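Long-range contact in SusD superfamily protein (Bacteroides vulgatus ATCC 8482, PDB 3JQ0), which probably binds nutrients, perhaps glycans, at the bacterial outer membrane: residues A[251-262]-A[353-361]. Numbering follows the deposited sequence.
Sequences KDEYEMWGGYYR and RSFLDDFPI
K251 packs on L356 through its backbone N and CB, the L356 methyl CD1 lying 3.7 Å from K251 N, while the sister methyl CD2 rests near the CA of E255. The carboxylate of E255 is gripped side-on by R262 within the same loop, NE to OE2 at 2.8 Å and NH2 to OE1, both in the guanidinium plane and both on syn lone pairs. A water accepts from F355 N and donates weakly to E255 OE2. The one direct hydrogen bond across the contact runs from M256 N to F355 O (2.9 Å, N-H...O 157°). A chi1 of -172° sets CG of selenomethionine M256 opposite the backbone N, and the chain runs past D357, SE 4.0 Å from D357 CB, until CE reaches F359. W257 sends its NE1 edge onto the F359 face, 3.3 Å above the ring centre with planes at 86°: a T-shaped stack in which the N-H group meets the pi cloud. Replacing F359 by alanine is likely to leave that indole edge without its aromatic partner and to open a gap beside M256 CE. Y261 turns its edge, CE2 3.7 Å from F355 CD1, toward the F355 ring in an offset edge-to-face pair, and R262 CB packs on CD2 of that ring. The loop after strand 243-247 thus meets the approach to strand 359-363, which pairs antiparallel with strand 243-247, mainly through aromatic and apolar contacts, with few polar links between them.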
loop_
_atom_site.group_PDB
_atom_site.type_symbol
_atom_site.label_atom_id
_atom_site.label_comp_id
_atom_site.label_asym_id
_atom_site.label_seq_id
_atom_site.Cartn_x
_atom_site.Cartn_y
_atom_site.Cartn_z
ATOM N N LYS A 251 11.888 14.336 10.167
ATOM C CA LYS A 251 12.162 15.755 10.291
ATOM C C LYS A 251 13.455 16.101 9.523
ATOM O O LYS A 251 14.472 15.434 9.634
ATOM C CB LYS A 251 12.304 16.092 11.781
ATOM C CG LYS A 251 12.482 17.578 12.130
ATOM C CD LYS A 251 12.837 17.737 13.622
ATOM C CE LYS A 251 13.123 19.172 14.068
ATOM N NZ LYS A 251 13.496 19.071 15.500
ATOM N N ASP A 252 13.386 17.104 8.675
ATOM C CA ASP A 252 14.547 17.584 7.909
ATOM C C ASP A 252 15.073 16.521 6.959
ATOM O O ASP A 252 16.244 16.576 6.529
ATOM C CB ASP A 252 15.677 18.131 8.833
ATOM C CG ASP A 252 15.197 19.295 9.724
ATOM O OD1 ASP A 252 14.366 20.094 9.259
ATOM O OD2 ASP A 252 15.624 19.368 10.896
ATOM N N GLU A 253 14.220 15.557 6.593
ATOM C CA GLU A 253 14.567 14.542 5.593
ATOM C C GLU A 253 13.484 14.414 4.525
ATOM O O GLU A 253 13.745 14.651 3.341
ATOM C CB GLU A 253 14.778 13.212 6.241
ATOM C CG GLU A 253 15.945 13.125 7.192
ATOM C CD GLU A 253 16.057 11.728 7.763
ATOM O OE1 GLU A 253 15.323 11.456 8.754
ATOM O OE2 GLU A 253 16.860 10.916 7.205
ATOM N N TYR A 254 12.274 14.036 4.911
ATOM C CA TYR A 254 11.175 13.975 3.953
ATOM C C TYR A 254 9.883 13.899 4.738
ATOM O O TYR A 254 9.789 13.168 5.720
ATOM C CB TYR A 254 11.307 12.717 3.053
ATOM C CG TYR A 254 10.657 12.844 1.737
ATOM C CD1 TYR A 254 11.258 13.638 0.747
ATOM C CD2 TYR A 254 9.510 12.129 1.395
ATOM C CE1 TYR A 254 10.712 13.804 -0.481
ATOM C CE2 TYR A 254 8.972 12.272 0.116
ATOM C CZ TYR A 254 9.579 13.110 -0.811
ATOM O OH TYR A 254 9.012 13.250 -2.082
ATOM N N GLU A 255 8.881 14.634 4.296
ATOM C CA GLU A 255 7.553 14.509 4.899
ATOM C C GLU A 255 6.884 13.276 4.308
ATOM O O GLU A 255 7.104 12.957 3.136
ATOM C CB GLU A 255 6.727 15.776 4.575
ATOM C CG GLU A 255 5.401 15.779 5.280
ATOM C CD GLU A 255 4.522 16.986 5.036
ATOM O OE1 GLU A 255 4.970 17.970 4.429
ATOM O OE2 GLU A 255 3.323 16.883 5.431
HETATM N N MSE A 256 6.046 12.573 5.056
HETATM C CA MSE A 256 5.389 11.426 4.478
HETATM C C MSE A 256 4.631 11.819 3.202
HETATM O O MSE A 256 3.916 12.838 3.144
HETATM C CB MSE A 256 4.483 10.759 5.503
HETATM C CG MSE A 256 3.946 9.448 4.987
HETATM SE SE MSE A 256 2.968 8.393 6.267
HETATM C CE MSE A 256 1.235 8.365 5.320
ATOM N N TRP A 257 4.827 11.022 2.148
ATOM C CA TRP A 257 4.241 11.243 0.847
ATOM C C TRP A 257 4.635 12.603 0.233
ATOM O O TRP A 257 3.920 13.126 -0.613
ATOM C CB TRP A 257 2.725 11.071 0.843
ATOM C CG TRP A 257 2.218 9.688 1.148
ATOM C CD1 TRP A 257 2.906 8.575 1.517
ATOM C CD2 TRP A 257 0.835 9.320 1.128
ATOM N NE1 TRP A 257 2.020 7.553 1.745
ATOM C CE2 TRP A 257 0.754 7.988 1.511
ATOM C CE3 TRP A 257 -0.333 10.012 0.833
ATOM C CZ2 TRP A 257 -0.456 7.325 1.660
ATOM C CZ3 TRP A 257 -1.529 9.368 0.940
ATOM C CH2 TRP A 257 -1.586 8.041 1.377
ATOM N N GLY A 258 5.759 13.187 0.687
ATOM C CA GLY A 258 6.172 14.477 0.183
ATOM C C GLY A 258 5.173 15.585 0.416
ATOM O O GLY A 258 5.162 16.564 -0.303
ATOM N N GLY A 259 4.365 15.449 1.467
ATOM C CA GLY A 259 3.321 16.402 1.797
ATOM C C GLY A 259 1.937 16.026 1.313
ATOM O O GLY A 259 0.988 16.689 1.733
ATOM N N TYR A 260 1.822 15.028 0.441
ATOM C CA TYR A 260 0.558 14.676 -0.168
ATOM C C TYR A 260 -0.370 13.893 0.748
ATOM O O TYR A 260 -1.527 13.705 0.401
ATOM C CB TYR A 260 0.767 13.974 -1.529
ATOM C CG TYR A 260 1.366 14.910 -2.567
ATOM C CD1 TYR A 260 0.580 15.885 -3.186
ATOM C CD2 TYR A 260 2.698 14.870 -2.890
ATOM C CE1 TYR A 260 1.137 16.787 -4.129
ATOM C CE2 TYR A 260 3.258 15.758 -3.838
ATOM C CZ TYR A 260 2.473 16.729 -4.418
ATOM O OH TYR A 260 2.998 17.611 -5.333
ATOM N N TYR A 261 0.119 13.397 1.878
ATOM C CA TYR A 261 -0.782 12.802 2.901
ATOM C C TYR A 261 -1.561 13.934 3.566
ATOM O O TYR A 261 -2.788 14.015 3.500
ATOM C CB TYR A 261 0.001 11.937 3.875
ATOM C CG TYR A 261 -0.848 11.295 4.930
ATOM C CD1 TYR A 261 -1.583 10.150 4.621
ATOM C CD2 TYR A 261 -0.954 11.806 6.192
ATOM C CE1 TYR A 261 -2.360 9.491 5.538
ATOM C CE2 TYR A 261 -1.772 11.160 7.139
ATOM C CZ TYR A 261 -2.458 9.972 6.782
ATOM O OH TYR A 261 -3.227 9.285 7.706
ATOM N N ARG A 262 -0.813 14.861 4.157
ATOM C CA ARG A 262 -1.386 16.061 4.761
ATOM C C ARG A 262 -2.290 16.803 3.777
ATOM O O ARG A 262 -3.371 17.264 4.144
ATOM C CB ARG A 262 -0.230 16.979 5.167
ATOM C CG ARG A 262 -0.630 18.336 5.686
ATOM C CD ARG A 262 0.513 19.099 6.298
ATOM N NE ARG A 262 1.660 19.165 5.410
ATOM C CZ ARG A 262 1.874 20.083 4.486
ATOM N NH1 ARG A 262 1.040 21.099 4.340
ATOM N NH2 ARG A 262 2.948 20.020 3.707
ATOM N N ARG A 353 0.164 19.387 13.597
ATOM C CA ARG A 353 0.801 18.084 13.539
ATOM C C ARG A 353 1.749 17.991 12.335
ATOM O O ARG A 353 1.447 18.523 11.282
ATOM C CB ARG A 353 -0.277 17.010 13.435
ATOM C CG ARG A 353 0.172 15.612 13.797
ATOM C CD ARG A 353 0.403 15.410 15.293
ATOM N NE ARG A 353 -0.776 15.629 16.108
ATOM C CZ ARG A 353 -1.783 14.759 16.246
ATOM N NH1 ARG A 353 -1.809 13.614 15.571
ATOM N NH2 ARG A 353 -2.820 15.067 17.008
ATOM N N SER A 354 2.861 17.306 12.545
ATOM C CA SER A 354 3.821 17.044 11.490
ATOM C C SER A 354 3.716 15.588 11.051
ATOM O O SER A 354 3.928 14.670 11.856
ATOM C CB SER A 354 5.233 17.353 11.988
ATOM O OG SER A 354 5.366 18.754 12.290
ATOM N N PHE A 355 3.397 15.371 9.782
ATOM C CA PHE A 355 3.181 14.020 9.234
ATOM C C PHE A 355 4.482 13.414 8.768
ATOM O O PHE A 355 4.801 13.380 7.565
ATOM C CB PHE A 355 2.073 14.082 8.173
ATOM C CG PHE A 355 0.749 14.419 8.792
ATOM C CD1 PHE A 355 0.025 13.454 9.466
ATOM C CD2 PHE A 355 0.252 15.704 8.795
ATOM C CE1 PHE A 355 -1.176 13.720 10.082
ATOM C CE2 PHE A 355 -1.003 16.000 9.395
ATOM C CZ PHE A 355 -1.684 14.995 10.051
ATOM N N LEU A 356 5.214 12.940 9.776
ATOM C CA LEU A 356 6.581 12.433 9.621
ATOM C C LEU A 356 6.690 10.949 9.901
ATOM O O LEU A 356 7.787 10.445 10.109
ATOM C CB LEU A 356 7.512 13.236 10.522
ATOM C CG LEU A 356 7.572 14.730 10.227
ATOM C CD1 LEU A 356 8.498 15.437 11.292
ATOM C CD2 LEU A 356 8.067 15.028 8.840
ATOM N N ASP A 357 5.554 10.238 9.877
ATOM C CA ASP A 357 5.587 8.798 10.042
ATOM C C ASP A 357 6.319 8.141 8.887
ATOM O O ASP A 357 6.305 8.643 7.759
ATOM C CB ASP A 357 4.174 8.206 10.047
ATOM C CG ASP A 357 3.402 8.594 11.262
ATOM O OD1 ASP A 357 3.833 8.246 12.375
ATOM O OD2 ASP A 357 2.323 9.213 11.072
ATOM N N ASP A 358 6.926 6.988 9.169
ATOM C CA ASP A 358 7.352 6.122 8.090
ATOM C C ASP A 358 6.136 5.563 7.348
ATOM O O ASP A 358 5.062 5.453 7.929
ATOM C CB ASP A 358 8.179 4.931 8.625
ATOM C CG ASP A 358 9.568 5.319 9.110
ATOM O OD1 ASP A 358 9.983 6.493 8.941
ATOM O OD2 ASP A 358 10.226 4.390 9.645
ATOM N N PHE A 359 6.282 5.245 6.071
ATOM C CA PHE A 359 5.202 4.682 5.280
ATOM C C PHE A 359 5.487 3.226 4.977
ATOM O O PHE A 359 6.398 2.912 4.213
ATOM C CB PHE A 359 4.989 5.424 3.976
ATOM C CG PHE A 359 3.842 4.901 3.177
ATOM C CD1 PHE A 359 2.572 4.861 3.738
ATOM C CD2 PHE A 359 4.000 4.407 1.916
ATOM C CE1 PHE A 359 1.498 4.413 3.033
ATOM C CE2 PHE A 359 2.893 3.948 1.198
ATOM C CZ PHE A 359 1.638 3.943 1.775
ATOM N N PRO A 360 4.775 2.285 5.619
ATOM C CA PRO A 360 5.073 0.858 5.376
ATOM C C PRO A 360 4.758 0.459 3.943
ATOM O O PRO A 360 3.740 0.866 3.399
ATOM C CB PRO A 360 4.134 0.133 6.354
ATOM C CG PRO A 360 3.718 1.158 7.372
ATOM C CD PRO A 360 3.692 2.462 6.609
ATOM N N ILE A 361 5.624 -0.364 3.373
ATOM C CA ILE A 361 5.419 -1.012 2.065
ATOM C C ILE A 361 5.019 -2.453 2.278
ATOM O O ILE A 361 3.996 -2.935 1.767
ATOM C CB ILE A 361 6.641 -0.854 1.137
ATOM C CG1 ILE A 361 6.927 0.625 0.837
ATOM C CG2 ILE A 361 6.472 -1.682 -0.127
ATOM C CD1 ILE A 361 5.870 1.318 0.042
HETATM O O HOH W 1 3.478 17.658 8.066
#